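Halohydrin epoxidase A (Corynebacterium sp., PDB 4Z9F) probably catalyses the reversible dehalogenation of vicinal halohydrins to epoxides, as a lyase with a Rossmann-type fold related to short-chain dehydrogenases. Local coordinates at residues D74-N79 with A127-I132; L171-G176 with A229-Q234. The protein carries 1 engineered substitution. All blocks are in the same frame, centred on the assembly; numbering follows the deposited sequence.

Contact 1 of 2, residues D74-N79 with A127-I132; sequences DTIVSN and ASVIFI
Ser78 carries OG anti to its backbone N (chi1 -174°), while Phe131 holds CG anti to its carbonyl carbon, beside its own N (chi1 -69°). Ser78 CB thus approaches the ring obliquely, 3.6 Å from Phe131 CD2, and OG lies near CD2 and CE2. Ser78 OG bonds to Asp80 of the same chain. On the other face, the first torsion of Ile132 puts CG1 beside the backbone N, against CA of Asn79 and 3.9 Å from Val77 CG1, the Val77 and Ile132 side chains crossing obliquely; a bend at chi2 carries CD1 to the same valine methyl. Thr75 CG2 meets the tip of Ile130, CD1, at 4.1 Å. Between these two layers of side chains the strands run parallel, 10° apart. Their amides alternate: Ser128 N reaches Asp74 O, Ile76 N reaches Ser128 O, and the bond from Ile130 N to Ile76 O is the straightest at 2.7 Å, almost along the C=O axis. Ser78 N to Ile130 O is more bent, and Ile132 N approaches Ser78 O from above the carbonyl plane at 2.9 Å. At the N-terminal end of both strands a water donates to Asp74 O and bonds to Ser128 OG, while Thr75 OG1 donates to Asp74 OD2 at 2.6 Å. Asp74 also forms a salt bridge with Arg226. Helix 96-123 packs on Ile76, Ser78 and Phe131, helix 213-224 on Thr75, Val77, Ile130 and Ile132. Joined through helix 96-123, the strands form a classic beta-alpha-beta crossover at the centre of a Rossmann-type sheet, sandwiched between helices.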
loop_
_atom_site.group_PDB
_atom_site.type_symbol
_atom_site.label_atom_id
_atom_site.label_comp_id
_atom_site.label_asym_id
_atom_site.label_seq_id
_atom_site.Cartn_x
_atom_site.Cartn_y
_atom_site.Cartn_z
ATOM N N ASP C 74 28.781 -12.391 2.009
ATOM C CA ASP C 74 28.442 -10.977 2.108
ATOM C C ASP C 74 27.031 -10.690 1.599
ATOM O O ASP C 74 26.317 -9.871 2.190
ATOM C CB ASP C 74 29.464 -10.138 1.322
ATOM C CG ASP C 74 29.067 -8.664 1.192
ATOM O OD1 ASP C 74 29.584 -7.827 1.977
ATOM O OD2 ASP C 74 28.265 -8.324 0.280
ATOM N N THR C 75 26.624 -11.349 0.515
ATOM C CA THR C 75 25.338 -11.098 -0.126
ATOM C C THR C 75 24.755 -12.396 -0.659
ATOM O O THR C 75 25.469 -13.218 -1.250
ATOM C CB THR C 75 25.483 -10.085 -1.272
ATOM O OG1 THR C 75 25.951 -8.835 -0.751
ATOM C CG2 THR C 75 24.149 -9.885 -1.994
ATOM N N ILE C 76 23.461 -12.593 -0.423
ATOM C CA ILE C 76 22.698 -13.660 -1.052
ATOM C C ILE C 76 21.670 -12.990 -1.962
ATOM O O ILE C 76 20.904 -12.131 -1.511
ATOM C CB ILE C 76 22.013 -14.571 -0.019
ATOM C CG1 ILE C 76 23.051 -15.212 0.916
ATOM C CG2 ILE C 76 21.170 -15.641 -0.719
ATOM C CD1 ILE C 76 22.433 -15.985 2.062
ATOM N N VAL C 77 21.685 -13.345 -3.244
ATOM C CA VAL C 77 20.625 -12.970 -4.172
ATOM C C VAL C 77 19.732 -14.185 -4.338
ATOM O O VAL C 77 20.110 -15.163 -4.994
ATOM C CB VAL C 77 21.170 -12.499 -5.525
ATOM C CG1 VAL C 77 20.004 -12.226 -6.470
ATOM C CG2 VAL C 77 22.007 -11.249 -5.363
ATOM N N SER C 78 18.558 -14.138 -3.720
ATOM C CA SER C 78 17.593 -15.228 -3.813
ATOM C C SER C 78 16.748 -14.973 -5.051
ATOM O O SER C 78 15.703 -14.327 -4.995
ATOM C CB SER C 78 16.736 -15.306 -2.562
ATOM O OG SER C 78 15.899 -16.444 -2.608
ATOM N N ASN C 79 17.217 -15.488 -6.182
ATOM C CA ASN C 79 16.645 -15.191 -7.494
ATOM C C ASN C 79 15.687 -16.323 -7.861
ATOM O O ASN C 79 15.983 -17.208 -8.666
ATOM C CB ASN C 79 17.773 -15.002 -8.499
ATOM C CG ASN C 79 17.296 -14.946 -9.922
ATOM O OD1 ASN C 79 16.546 -14.044 -10.315
ATOM N ND2 ASN C 79 17.758 -15.895 -10.723
ATOM N N ALA C 127 24.998 -9.521 6.643
ATOM C CA ALA C 127 25.036 -9.723 5.201
ATOM C C ALA C 127 23.809 -9.071 4.582
ATOM O O ALA C 127 22.943 -8.561 5.301
ATOM C CB ALA C 127 25.066 -11.206 4.825
ATOM N N SER C 128 23.731 -9.083 3.257
ATOM C CA SER C 128 22.532 -8.660 2.548
ATOM C C SER C 128 21.881 -9.873 1.900
ATOM O O SER C 128 22.557 -10.726 1.316
ATOM C CB SER C 128 22.848 -7.599 1.490
ATOM O OG SER C 128 23.404 -6.436 2.067
ATOM N N VAL C 129 20.565 -9.966 2.030
ATOM C CA VAL C 129 19.794 -11.018 1.408
ATOM C C VAL C 129 18.766 -10.294 0.548
ATOM O O VAL C 129 17.890 -9.592 1.078
ATOM C CB VAL C 129 19.137 -11.949 2.437
ATOM C CG1 VAL C 129 18.477 -13.127 1.760
ATOM C CG2 VAL C 129 20.177 -12.443 3.469
ATOM N N ILE C 130 18.908 -10.417 -0.773
ATOM C CA ILE C 130 18.075 -9.705 -1.736
ATOM C C ILE C 130 17.201 -10.725 -2.441
ATOM O O ILE C 130 17.712 -11.643 -3.092
ATOM C CB ILE C 130 18.929 -8.923 -2.743
ATOM C CG1 ILE C 130 19.808 -7.924 -2.001
ATOM C CG2 ILE C 130 18.037 -8.203 -3.753
ATOM C CD1 ILE C 130 20.968 -7.454 -2.788
ATOM N N PHE C 131 15.885 -10.571 -2.313
ATOM C CA PHE C 131 14.937 -11.495 -2.912
ATOM C C PHE C 131 14.428 -10.896 -4.216
ATOM O O PHE C 131 13.916 -9.770 -4.228
ATOM C CB PHE C 131 13.778 -11.783 -1.956
ATOM C CG PHE C 131 14.179 -12.584 -0.753
ATOM C CD1 PHE C 131 14.774 -11.974 0.346
ATOM C CD2 PHE C 131 13.941 -13.950 -0.710
ATOM C CE1 PHE C 131 15.133 -12.722 1.472
ATOM C CE2 PHE C 131 14.312 -14.705 0.408
ATOM C CZ PHE C 131 14.902 -14.087 1.497
ATOM N N ILE C 132 14.596 -11.627 -5.314
ATOM C CA ILE C 132 14.010 -11.214 -6.584
ATOM C C ILE C 132 12.615 -11.809 -6.651
ATOM O O ILE C 132 12.451 -13.034 -6.655
ATOM C CB ILE C 132 14.860 -11.656 -7.785
ATOM C CG1 ILE C 132 16.346 -11.393 -7.534
ATOM C CG2 ILE C 132 14.371 -10.942 -9.061
ATOM C CD1 ILE C 132 16.793 -9.935 -7.502
HETATM O O HOH W 1 26.101 -7.003 1.818
#

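Contact 2 of 2, residues L171-G176 with A229-Q234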
loop_
_atom_site.group_PDB
_atom_site.type_symbol
_atom_site.label_atom_id
_atom_site.label_comp_id
_atom_site.label_asym_id
_atom_site.label_seq_id
_atom_site.Cartn_x
_atom_site.Cartn_y
_atom_site.Cartn_z
ATOM N N LEU C 171 20.546 -7.701 6.337
ATOM C CA LEU C 171 19.651 -6.703 5.746
ATOM C C LEU C 171 18.894 -7.306 4.566
ATOM O O LEU C 171 19.512 -7.717 3.575
ATOM C CB LEU C 171 20.445 -5.472 5.303
ATOM C CG LEU C 171 21.394 -4.910 6.360
ATOM C CD1 LEU C 171 22.121 -3.717 5.814
ATOM C CD2 LEU C 171 20.625 -4.531 7.613
ATOM N N LEU C 172 17.561 -7.362 4.676
ATOM C CA LEU C 172 16.710 -8.019 3.695
ATOM C C LEU C 172 16.040 -6.982 2.799
ATOM O O LEU C 172 15.691 -5.885 3.258
ATOM C CB LEU C 172 15.644 -8.884 4.382
ATOM C CG LEU C 172 16.018 -10.341 4.694
ATOM C CD1 LEU C 172 17.256 -10.488 5.590
ATOM C CD2 LEU C 172 14.828 -11.098 5.283
ATOM N N TYR C 173 15.873 -7.330 1.517
ATOM C CA TYR C 173 15.202 -6.461 0.550
ATOM C C TYR C 173 14.460 -7.329 -0.454
ATOM O O TYR C 173 14.818 -8.484 -0.688
ATOM C CB TYR C 173 16.164 -5.556 -0.234
ATOM C CG TYR C 173 17.218 -4.830 0.570
ATOM C CD1 TYR C 173 17.020 -3.512 0.980
ATOM C CD2 TYR C 173 18.416 -5.454 0.908
ATOM C CE1 TYR C 173 17.974 -2.842 1.712
ATOM C CE2 TYR C 173 19.382 -4.791 1.631
ATOM C CZ TYR C 173 19.155 -3.487 2.038
ATOM O OH TYR C 173 20.117 -2.815 2.756
ATOM N N ALA C 174 13.429 -6.752 -1.066
ATOM C CA ALA C 174 12.737 -7.393 -2.172
ATOM C C ALA C 174 12.771 -6.475 -3.383
ATOM O O ALA C 174 12.588 -5.262 -3.262
ATOM C CB ALA C 174 11.289 -7.747 -1.812
ATOM N N ILE C 175 13.049 -7.049 -4.545
ATOM C CA ILE C 175 12.969 -6.331 -5.807
ATOM C C ILE C 175 11.833 -6.940 -6.609
ATOM O O ILE C 175 11.713 -8.172 -6.696
ATOM C CB ILE C 175 14.298 -6.380 -6.578
ATOM C CG1 ILE C 175 15.423 -5.822 -5.710
ATOM C CG2 ILE C 175 14.177 -5.594 -7.884
ATOM C CD1 ILE C 175 16.805 -5.910 -6.335
ATOM N N GLY C 176 10.970 -6.077 -7.155
ATOM C CA GLY C 176 9.819 -6.514 -7.910
ATOM C C GLY C 176 9.887 -6.043 -9.349
ATOM O O GLY C 176 9.411 -4.954 -9.701
ATOM N N ALA C 229 22.048 1.524 4.270
ATOM C CA ALA C 229 21.423 0.539 5.149
ATOM C C ALA C 229 20.015 0.900 5.638
ATOM O O ALA C 229 19.189 -0.005 5.774
ATOM C CB ALA C 229 22.324 0.283 6.360
ATOM N N PRO C 230 19.684 2.168 5.920
ATOM C CA PRO C 230 18.341 2.455 6.463
ATOM C C PRO C 230 17.174 2.158 5.521
ATOM O O PRO C 230 16.022 2.268 5.964
ATOM C CB PRO C 230 18.408 3.951 6.788
ATOM C CG PRO C 230 19.861 4.203 7.063
ATOM C CD PRO C 230 20.550 3.363 6.027
ATOM N N ILE C 231 17.402 1.817 4.247
ATOM C CA ILE C 231 16.270 1.490 3.378
ATOM C C ILE C 231 15.964 -0.005 3.497
ATOM O O ILE C 231 15.149 -0.557 2.752
ATOM C CB ILE C 231 16.530 1.921 1.917
ATOM C CG1 ILE C 231 17.708 1.165 1.304
ATOM C CG2 ILE C 231 16.814 3.412 1.839
ATOM C CD1 ILE C 231 18.039 1.621 -0.098
ATOM N N VAL C 232 16.581 -0.658 4.488
ATOM C CA VAL C 232 16.368 -2.085 4.711
ATOM C C VAL C 232 14.892 -2.432 4.887
ATOM O O VAL C 232 14.115 -1.689 5.502
ATOM C CB VAL C 232 17.172 -2.539 5.943
ATOM C CG1 VAL C 232 16.701 -1.803 7.189
ATOM C CG2 VAL C 232 17.055 -4.049 6.152
ATOM N N GLY C 233 14.505 -3.591 4.372
ATOM C CA GLY C 233 13.254 -4.206 4.775
ATOM C C GLY C 233 12.037 -3.817 3.967
ATOM O O GLY C 233 10.905 -4.032 4.431
ATOM N N GLN C 234 12.227 -3.300 2.759
ATOM C CA GLN C 234 11.114 -2.899 1.915
ATOM C C GLN C 234 11.269 -3.475 0.512
ATOM O O GLN C 234 12.305 -4.036 0.137
ATOM C CB GLN C 234 10.993 -1.373 1.842
ATOM C CG GLN C 234 12.140 -0.665 1.126
ATOM C CD GLN C 234 12.058 0.840 1.257
ATOM O OE1 GLN C 234 11.069 1.457 0.849
ATOM N NE2 GLN C 234 13.095 1.450 1.838
#
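Val232 sits at the apolar centre, its CG2 anti to the backbone N and packed on the start of strand 170-177. This methyl lies 3.8 Å from Leu171 CB, the two side chains crossing at about a right angle, and it also touches the backbone N and O of Leu172. Farther out, Leu171 CD1 meets the methyl of Ala229, CB to CD1 4.0 Å. On the other flank Tyr173 turns CG beside its backbone N (chi1 -46°), which sends the ring along the turn: CE1 comes 3.5 Å from Val232 CA and 4.0 Å from Ile231 CG1. The carbonyl O of Ile231 stands at the ring edge, near its plane, 3.8 Å from CE1. Leu223 of helix 213-224 and Phe236 also pack on this tyrosine.

The turn is braced from within, where Val232 N returns to Ala229 O and Gln234 NE2 donates to Ile231 O at 3.0 Å, in the plane of its own amide but above that of the carbonyl. The same NE2 bonds to the carbonyl O of Ala237 of the second subunit. Toward the strand, Gly233 N donates to Leu172 O at 2.8 Å, nearly along the C=O axis although bent at the hydrogen (138°). Gly233 has positive phi, where a side chain would press on the preceding carbonyl. Ala174 N to Gln234 O is longer, 3.2 Å, but almost straight (172°). Two main-chain bonds thus start the pairing that strand 235-238 continues, while apolar packing fixes the turn ahead of it; with Gln234 NE2 shared between Ile231 O and Ala237 O of the second subunit, the fold of the turn and the subunit contact are coupled.

Overall arrangement
Both contacts are buried and share one parallel sheet, in which strands 127-132 and 170-177 are neighbours: Ala127 O and Leu171 N lie 2.7 Å apart, a probable hydrogen bond, and Ile130 packs on Ile175. Contact 1 lies nearer the middle, its centre about 8 Å from that of the chain against about 13 Å for contact 2. Its two strands pair regularly through main-chain bonds, with side chains on both faces under helices, and no other subunit touches it. Contact 2 joins a strand to an irregular turn, has two main-chain bonds against five, with Leu171 and Tyr173 packed on the turn, and meets the second subunit. Helix 213-224 packs on side chains of both.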